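Local coordinates for protein ubiquinol-cytochrome C chaperone (Brucella abortus NCTC 8038, PDB 6RWT) that probably acts as a chaperone in assembly of respiratory complex III, as its homolog Cbp3 does with newly synthesized cytochrome b, at residues Y21-A26 and G170-M175. Numbering follows the deposited sequence.
Sequences YEVIVA and GDISYM
The hydroxyl of Tyr-174 lies against the side chain of Ile-24, with OH 3.5 Å from Ile-24 CG1. Ile-24 CD1 comes within 4.1 Å of the same oxygen. These are van der Waals contacts. The polar partner of the hydroxyl is the backbone O of His-53, on helix 43-61, with which it forms a hydrogen bond. The phenol thus reaches past Ile-24 and ties the loop 170-175 to a second helix. The Tyr-174 ring also meets the His-53 ring, their planes about 55° apart.

Two residues of helix 2-28 line the CD1-CE1 side of the ring. Ile-24 CG1 approaches CE1 of Tyr-174 obliquely, at 4.0 Å. Val-23 CG1 sits at the ring edge, near its plane, 4.2 Å from Tyr-174 CD1. CG1 of Val-23 is anti to its backbone N (chi1 172°). This methyl also touches Ile-172 CG2 at 3.8 Å and so bridges the two loop residues. The side chains of Val-23 and Ile-172 pass each other in opposite directions. Ile-172 CD1 comes 4.4 Å from Ile-24 CG1, the longest of these contacts. Between Ile-172 and Tyr-174, the CB of Ser-173 points away from the helix.

The loop leaves helix 164-168 through a Schellman motif at Gly-170. Beyond the contact, Ile-172 rests on Leu-159 and Tyr-174 on Cys-155, both of helix 145-161, and Tyr-174 also touches Ala-57 of helix 43-61. The extended loop therefore lies against helices 2-28, 43-61 and 145-161 in this all-helical fold. No hydrogen bond joins the two segments, so their direct association is apolar. The arrangement is consistent with a phenol held in place by its bond to His-53 O.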
loop_
_atom_site.group_PDB
_atom_site.type_symbol
_atom_site.label_atom_id
_atom_site.label_comp_id
_atom_site.label_asym_id
_atom_site.label_seq_id
_atom_site.Cartn_x
_atom_site.Cartn_y
_atom_site.Cartn_z
ATOM N N TYR A 21 1.062 -6.697 -7.813
ATOM C CA TYR A 21 1.239 -5.240 -7.913
ATOM C C TYR A 21 0.054 -4.574 -8.655
ATOM O O TYR A 21 -0.448 -3.517 -8.230
ATOM C CB TYR A 21 2.614 -4.867 -8.539
ATOM C CG TYR A 21 2.981 -3.424 -8.269
ATOM C CD1 TYR A 21 3.462 -3.029 -7.018
ATOM C CD2 TYR A 21 2.805 -2.446 -9.234
ATOM C CE1 TYR A 21 3.757 -1.698 -6.747
ATOM C CE2 TYR A 21 3.110 -1.111 -8.974
ATOM C CZ TYR A 21 3.586 -0.742 -7.727
ATOM O OH TYR A 21 3.879 0.580 -7.446
ATOM N N GLU A 22 -0.414 -5.206 -9.734
ATOM C CA GLU A 22 -1.565 -4.684 -10.487
ATOM C C GLU A 22 -2.865 -4.641 -9.669
ATOM O O GLU A 22 -3.630 -3.675 -9.783
ATOM C CB GLU A 22 -1.738 -5.442 -11.812
ATOM C CG GLU A 22 -0.626 -5.087 -12.792
ATOM C CD GLU A 22 -0.748 -5.748 -14.151
ATOM O OE1 GLU A 22 -1.317 -6.854 -14.263
ATOM O OE2 GLU A 22 -0.240 -5.152 -15.121
ATOM N N VAL A 23 -3.084 -5.647 -8.818
ATOM C CA VAL A 23 -4.231 -5.638 -7.891
ATOM C C VAL A 23 -4.147 -4.468 -6.900
ATOM O O VAL A 23 -5.156 -3.788 -6.645
ATOM C CB VAL A 23 -4.395 -6.981 -7.136
ATOM C CG1 VAL A 23 -5.454 -6.892 -6.037
ATOM C CG2 VAL A 23 -4.791 -8.089 -8.106
ATOM N N ILE A 24 -2.951 -4.234 -6.356
ATOM C CA ILE A 24 -2.724 -3.130 -5.403
ATOM C C ILE A 24 -2.994 -1.773 -6.084
ATOM O O ILE A 24 -3.709 -0.924 -5.527
ATOM C CB ILE A 24 -1.295 -3.191 -4.795
ATOM C CG1 ILE A 24 -1.112 -4.484 -3.994
ATOM C CG2 ILE A 24 -1.032 -1.986 -3.895
ATOM C CD1 ILE A 24 0.307 -4.771 -3.538
ATOM N N VAL A 25 -2.445 -1.584 -7.288
ATOM C CA VAL A 25 -2.627 -0.335 -8.047
ATOM C C VAL A 25 -4.116 -0.085 -8.369
ATOM O O VAL A 25 -4.615 1.033 -8.205
ATOM C CB VAL A 25 -1.762 -0.332 -9.335
ATOM C CG1 VAL A 25 -2.146 0.795 -10.291
ATOM C CG2 VAL A 25 -0.281 -0.234 -8.975
ATOM N N ALA A 26 -4.821 -1.127 -8.804
ATOM C CA ALA A 26 -6.258 -1.017 -9.096
ATOM C C ALA A 26 -7.062 -0.628 -7.853
ATOM O O ALA A 26 -7.957 0.222 -7.919
ATOM C CB ALA A 26 -6.785 -2.321 -9.680
ATOM N N GLY A 170 -0.099 -15.516 -5.228
ATOM C CA GLY A 170 -0.590 -14.313 -5.889
ATOM C C GLY A 170 -2.065 -13.985 -5.681
ATOM O O GLY A 170 -2.558 -13.029 -6.273
ATOM N N ASP A 171 -2.761 -14.733 -4.824
ATOM C CA ASP A 171 -4.217 -14.546 -4.627
ATOM C C ASP A 171 -4.559 -13.476 -3.578
ATOM O O ASP A 171 -5.175 -13.761 -2.551
ATOM C CB ASP A 171 -4.894 -15.883 -4.271
ATOM C CG ASP A 171 -4.797 -16.917 -5.389
ATOM O OD1 ASP A 171 -4.483 -16.566 -6.549
ATOM O OD2 ASP A 171 -5.063 -18.101 -5.103
ATOM N N ILE A 172 -4.195 -12.235 -3.879
ATOM C CA ILE A 172 -4.459 -11.075 -3.012
ATOM C C ILE A 172 -5.775 -10.404 -3.434
ATOM O O ILE A 172 -6.119 -10.382 -4.623
ATOM C CB ILE A 172 -3.273 -10.068 -3.050
ATOM C CG1 ILE A 172 -3.397 -9.007 -1.948
ATOM C CG2 ILE A 172 -3.132 -9.386 -4.419
ATOM C CD1 ILE A 172 -2.142 -8.158 -1.768
ATOM N N SER A 173 -6.521 -9.882 -2.458
ATOM C CA SER A 173 -7.691 -9.050 -2.750
ATOM C C SER A 173 -7.920 -8.005 -1.657
ATOM O O SER A 173 -7.511 -8.187 -0.500
ATOM C CB SER A 173 -8.953 -9.906 -2.972
ATOM O OG SER A 173 -9.247 -10.707 -1.846
ATOM N N TYR A 174 -8.541 -6.901 -2.060
ATOM C CA TYR A 174 -8.990 -5.831 -1.173
ATOM C C TYR A 174 -10.516 -5.762 -1.230
ATOM O O TYR A 174 -11.154 -6.341 -2.123
ATOM C CB TYR A 174 -8.390 -4.483 -1.608
ATOM C CG TYR A 174 -6.882 -4.409 -1.414
ATOM C CD1 TYR A 174 -6.003 -5.025 -2.312
ATOM C CD2 TYR A 174 -6.326 -3.756 -0.309
ATOM C CE1 TYR A 174 -4.624 -4.970 -2.121
ATOM C CE2 TYR A 174 -4.954 -3.699 -0.116
ATOM C CZ TYR A 174 -4.095 -4.314 -1.018
ATOM O OH TYR A 174 -2.712 -4.271 -0.834
ATOM N N MET A 175 -11.095 -5.040 -0.280
ATOM C CA MET A 175 -12.544 -4.836 -0.266
ATOM C C MET A 175 -12.966 -3.883 -1.397
ATOM O O MET A 175 -12.166 -3.061 -1.850
ATOM C CB MET A 175 -12.991 -4.290 1.094
ATOM C CG MET A 175 -12.668 -5.184 2.294
ATOM S SD MET A 175 -13.391 -6.843 2.278
ATOM C CE MET A 175 -15.133 -6.438 2.367
#